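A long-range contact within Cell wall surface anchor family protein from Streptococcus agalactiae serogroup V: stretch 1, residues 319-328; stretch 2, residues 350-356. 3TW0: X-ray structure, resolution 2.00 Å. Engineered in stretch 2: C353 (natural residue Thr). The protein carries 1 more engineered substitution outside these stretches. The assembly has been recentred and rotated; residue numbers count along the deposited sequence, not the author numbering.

Stretch 1, residues 319-328: DIFTVGIGVN
Stretch 2 (350-356) ENYCNVD

The phenol ring of Y352 lies along the bare backbone of G324, in space that a side chain on G324 would need: an ideal CB there would sit 2.1 Å from Y352 OH, a clash. Glycine leaves this room, and Y352 CE1 comes within 3.5 Å of G324 N. The tyrosine reaches the position with chi1 t (168°) and chi2 66°; its CB points to the sheet face shared with T322, but its end bends back over the neighbouring strand, with CD1 4.2 Å from T322 CB and OH 3.5 Å from V327 CG2.

Beneath the ring, two parallel strands, 319-324 and 352-354, run side by side, their axes 4.7 Å apart at closest approach and their directions 23° apart. T322 pairs with Y352 (CA to CA 4.7 Å), V323 with C353 (CA to CA 5.1 Å) and G324 with N354 (CA to CA 4.6 Å). Strand 319-324 keeps extended phi/psi values, from -130/117 at I320 to -84/129 at G324. Stretch 2 leaves a 3-10 segment at N351 (-96/0), extends through Y352 (-88/124), C353 (-131/138) and N354 (-64/147), then turns at V355 (-60/-33).

Four backbone hydrogen bonds form the ladder, alternating in direction as parallel pairing requires: T322 N to N351 O, 2.9 Å; C353 N to T322 O, 2.9 Å; G324 N to C353 O, 2.9 Å; and V355 N to G324 O, 3.0 Å. All are nearly straight, with N-H...O angles of 160-166°. The outer two extend the ladder beyond the strand 352-354 itself. CA-H...O contacts fill in between: F321 CA to N351 O at 3.4 Å, Y352 CA to T322 O at 3.4 Å, and V323 CA to C353 O at 3.3 Å.

V323 (chi1 t) and C353 (chi1 m) share the other face. C353 is an engineered residue, threonine in the natural sequence, and is covalently bonded elsewhere in the structure. Past it, V355 (chi1 p) places CB 3.7 Å from V323 CG1 and 4.2 Å from I325 CG1, so three branched aliphatic side chains pack where the ladder ends; I325 has chi1 m and chi2 -135°. At the start of the pairing, N351 (chi1 m) points toward stretch 1, its CB 3.7 Å from I320 O, beside the ring of F321 (chi1 m, chi2 -7°). Strand 319-324 is buried throughout: F321 and V323 supply apolar bulk, and the hydroxyl of T322 (chi1 m) can sit there because OG1 is hydrogen-bonded elsewhere in the structure.

At the last pair, partly exposed N354 (chi1 t, chi2 -75°) can meet waters with its amide and so join the loops. OD1 accepts from D356 N at 2.9 Å, bracing the turn, and from a water, 2.5 Å from OD1, that itself accepts from G326 N at 3.1 Å. ND2 donates to a second water at 2.9 Å, which also accepts from V327 N at 2.8 Å. G326 has phi/psi 45/63, where positive phi favours glycine; V327 (chi1 t) then points toward stretch 2. The contact buries 502 Å², both sides summed.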

# COMPACT_ATOMS: atom_id res chain seq x y z
N ASP A 319 2.23 -19.22 -8.06
CA ASP A 319 3.46 -18.46 -8.20
C ASP A 319 3.29 -16.97 -8.01
O ASP A 319 2.32 -16.40 -8.48
CB ASP A 319 4.09 -18.71 -9.56
CG ASP A 319 4.60 -20.12 -9.69
OD1 ASP A 319 5.55 -20.45 -8.96
OD2 ASP A 319 4.02 -20.88 -10.47
N ILE A 320 4.24 -16.33 -7.34
CA ILE A 320 4.22 -14.88 -7.28
C ILE A 320 5.59 -14.36 -7.67
O ILE A 320 6.60 -14.66 -7.00
CB ILE A 320 3.74 -14.31 -5.92
CG1 ILE A 320 2.38 -14.92 -5.49
CG2 ILE A 320 3.65 -12.77 -6.01
CD1 ILE A 320 2.47 -16.09 -4.50
N PHE A 321 5.62 -13.61 -8.77
CA PHE A 321 6.84 -12.99 -9.25
C PHE A 321 6.77 -11.48 -9.04
O PHE A 321 5.76 -10.86 -9.40
CB PHE A 321 7.07 -13.28 -10.75
CG PHE A 321 7.15 -14.74 -11.11
CD1 PHE A 321 7.19 -15.73 -10.13
CD2 PHE A 321 7.21 -15.13 -12.44
CE1 PHE A 321 7.27 -17.10 -10.48
CE2 PHE A 321 7.30 -16.48 -12.79
CZ PHE A 321 7.34 -17.47 -11.80
N THR A 322 7.84 -10.90 -8.49
CA THR A 322 7.91 -9.47 -8.27
C THR A 322 9.03 -8.81 -9.10
O THR A 322 10.19 -9.24 -9.07
CB THR A 322 8.09 -9.15 -6.78
OG1 THR A 322 7.20 -9.95 -6.01
CG2 THR A 322 7.75 -7.70 -6.47
N VAL A 323 8.68 -7.75 -9.81
CA VAL A 323 9.62 -7.01 -10.64
C VAL A 323 9.85 -5.61 -10.09
O VAL A 323 8.92 -4.80 -10.03
CB VAL A 323 9.21 -7.03 -12.12
CG1 VAL A 323 9.95 -5.94 -12.94
CG2 VAL A 323 9.52 -8.40 -12.69
N GLY A 324 11.08 -5.36 -9.68
CA GLY A 324 11.48 -4.09 -9.08
C GLY A 324 11.84 -3.00 -10.07
O GLY A 324 12.65 -3.19 -10.96
N ILE A 325 11.25 -1.84 -9.91
CA ILE A 325 11.54 -0.76 -10.84
C ILE A 325 12.17 0.44 -10.15
O ILE A 325 11.58 1.02 -9.25
CB ILE A 325 10.28 -0.34 -11.62
CG1 ILE A 325 9.73 -1.54 -12.40
CG2 ILE A 325 10.59 0.87 -12.54
CD1 ILE A 325 9.34 -1.23 -13.78
N GLY A 326 13.37 0.80 -10.60
CA GLY A 326 14.13 1.94 -10.05
C GLY A 326 14.12 1.98 -8.53
O GLY A 326 13.62 2.93 -7.93
N VAL A 327 14.69 0.94 -7.91
CA VAL A 327 14.49 0.66 -6.47
C VAL A 327 15.44 1.47 -5.59
O VAL A 327 16.67 1.28 -5.66
CB VAL A 327 14.67 -0.88 -6.18
CG1 VAL A 327 14.48 -1.22 -4.68
CG2 VAL A 327 13.73 -1.72 -7.05
N ASN A 328 14.89 2.35 -4.76
CA ASN A 328 15.73 3.10 -3.80
C ASN A 328 15.12 3.28 -2.41
O ASN A 328 15.77 3.85 -1.56
CB ASN A 328 16.16 4.48 -4.37
CG ASN A 328 15.02 5.51 -4.35
OD1 ASN A 328 13.93 5.23 -3.86
ND2 ASN A 328 15.27 6.69 -4.91
N GLU A 350 14.57 -15.94 -5.77
CA GLU A 350 14.88 -15.67 -7.18
C GLU A 350 13.66 -15.28 -8.02
O GLU A 350 13.77 -15.08 -9.26
CB GLU A 350 15.60 -16.88 -7.80
CG GLU A 350 14.69 -18.07 -8.11
CD GLU A 350 14.61 -19.08 -6.97
OE1 GLU A 350 15.07 -18.78 -5.84
OE2 GLU A 350 14.09 -20.19 -7.22
N ASN A 351 12.49 -15.19 -7.38
CA ASN A 351 11.31 -14.71 -8.10
C ASN A 351 11.09 -13.22 -7.87
O ASN A 351 10.13 -12.66 -8.38
CB ASN A 351 10.07 -15.54 -7.76
CG ASN A 351 10.17 -16.96 -8.29
OD1 ASN A 351 10.56 -17.19 -9.45
ND2 ASN A 351 9.80 -17.91 -7.46
N TYR A 352 11.97 -12.60 -7.09
CA TYR A 352 12.20 -11.18 -7.20
C TYR A 352 13.29 -10.89 -8.25
O TYR A 352 14.39 -11.39 -8.13
CB TYR A 352 12.60 -10.53 -5.85
CG TYR A 352 13.09 -9.12 -6.13
CD1 TYR A 352 12.21 -8.16 -6.61
CD2 TYR A 352 14.45 -8.77 -6.01
CE1 TYR A 352 12.62 -6.87 -6.92
CE2 TYR A 352 14.89 -7.43 -6.33
CZ TYR A 352 13.94 -6.50 -6.80
OH TYR A 352 14.27 -5.21 -7.13
N CYS A 353 12.99 -10.08 -9.26
CA CYS A 353 13.99 -9.67 -10.25
C CYS A 353 13.92 -8.16 -10.38
O CYS A 353 12.81 -7.59 -10.41
CB CYS A 353 13.70 -10.31 -11.62
SG CYS A 353 13.51 -12.12 -11.64
N ASN A 354 15.08 -7.50 -10.46
CA ASN A 354 15.08 -6.14 -10.97
C ASN A 354 14.63 -6.23 -12.42
O ASN A 354 14.86 -7.24 -13.10
CB ASN A 354 16.45 -5.47 -10.90
CG ASN A 354 16.36 -3.95 -10.98
OD1 ASN A 354 16.12 -3.35 -12.07
ND2 ASN A 354 16.51 -3.30 -9.82
N VAL A 355 13.92 -5.20 -12.86
CA VAL A 355 13.48 -5.12 -14.24
C VAL A 355 14.69 -5.13 -15.19
O VAL A 355 14.63 -5.71 -16.28
CB VAL A 355 12.56 -3.89 -14.47
CG1 VAL A 355 13.36 -2.58 -14.38
CG2 VAL A 355 11.82 -4.01 -15.83
N ASP A 356 15.80 -4.55 -14.74
CA ASP A 356 17.04 -4.55 -15.53
C ASP A 356 17.64 -5.95 -15.63
O ASP A 356 18.44 -6.23 -16.54
CB ASP A 356 18.07 -3.57 -14.98
CG ASP A 356 17.69 -2.10 -15.24
OD1 ASP A 356 18.24 -1.23 -14.53
OD2 ASP A 356 16.83 -1.83 -16.12
O HOH W 1 15.34 -0.94 -12.25
O HOH W 2 16.42 -0.42 -9.66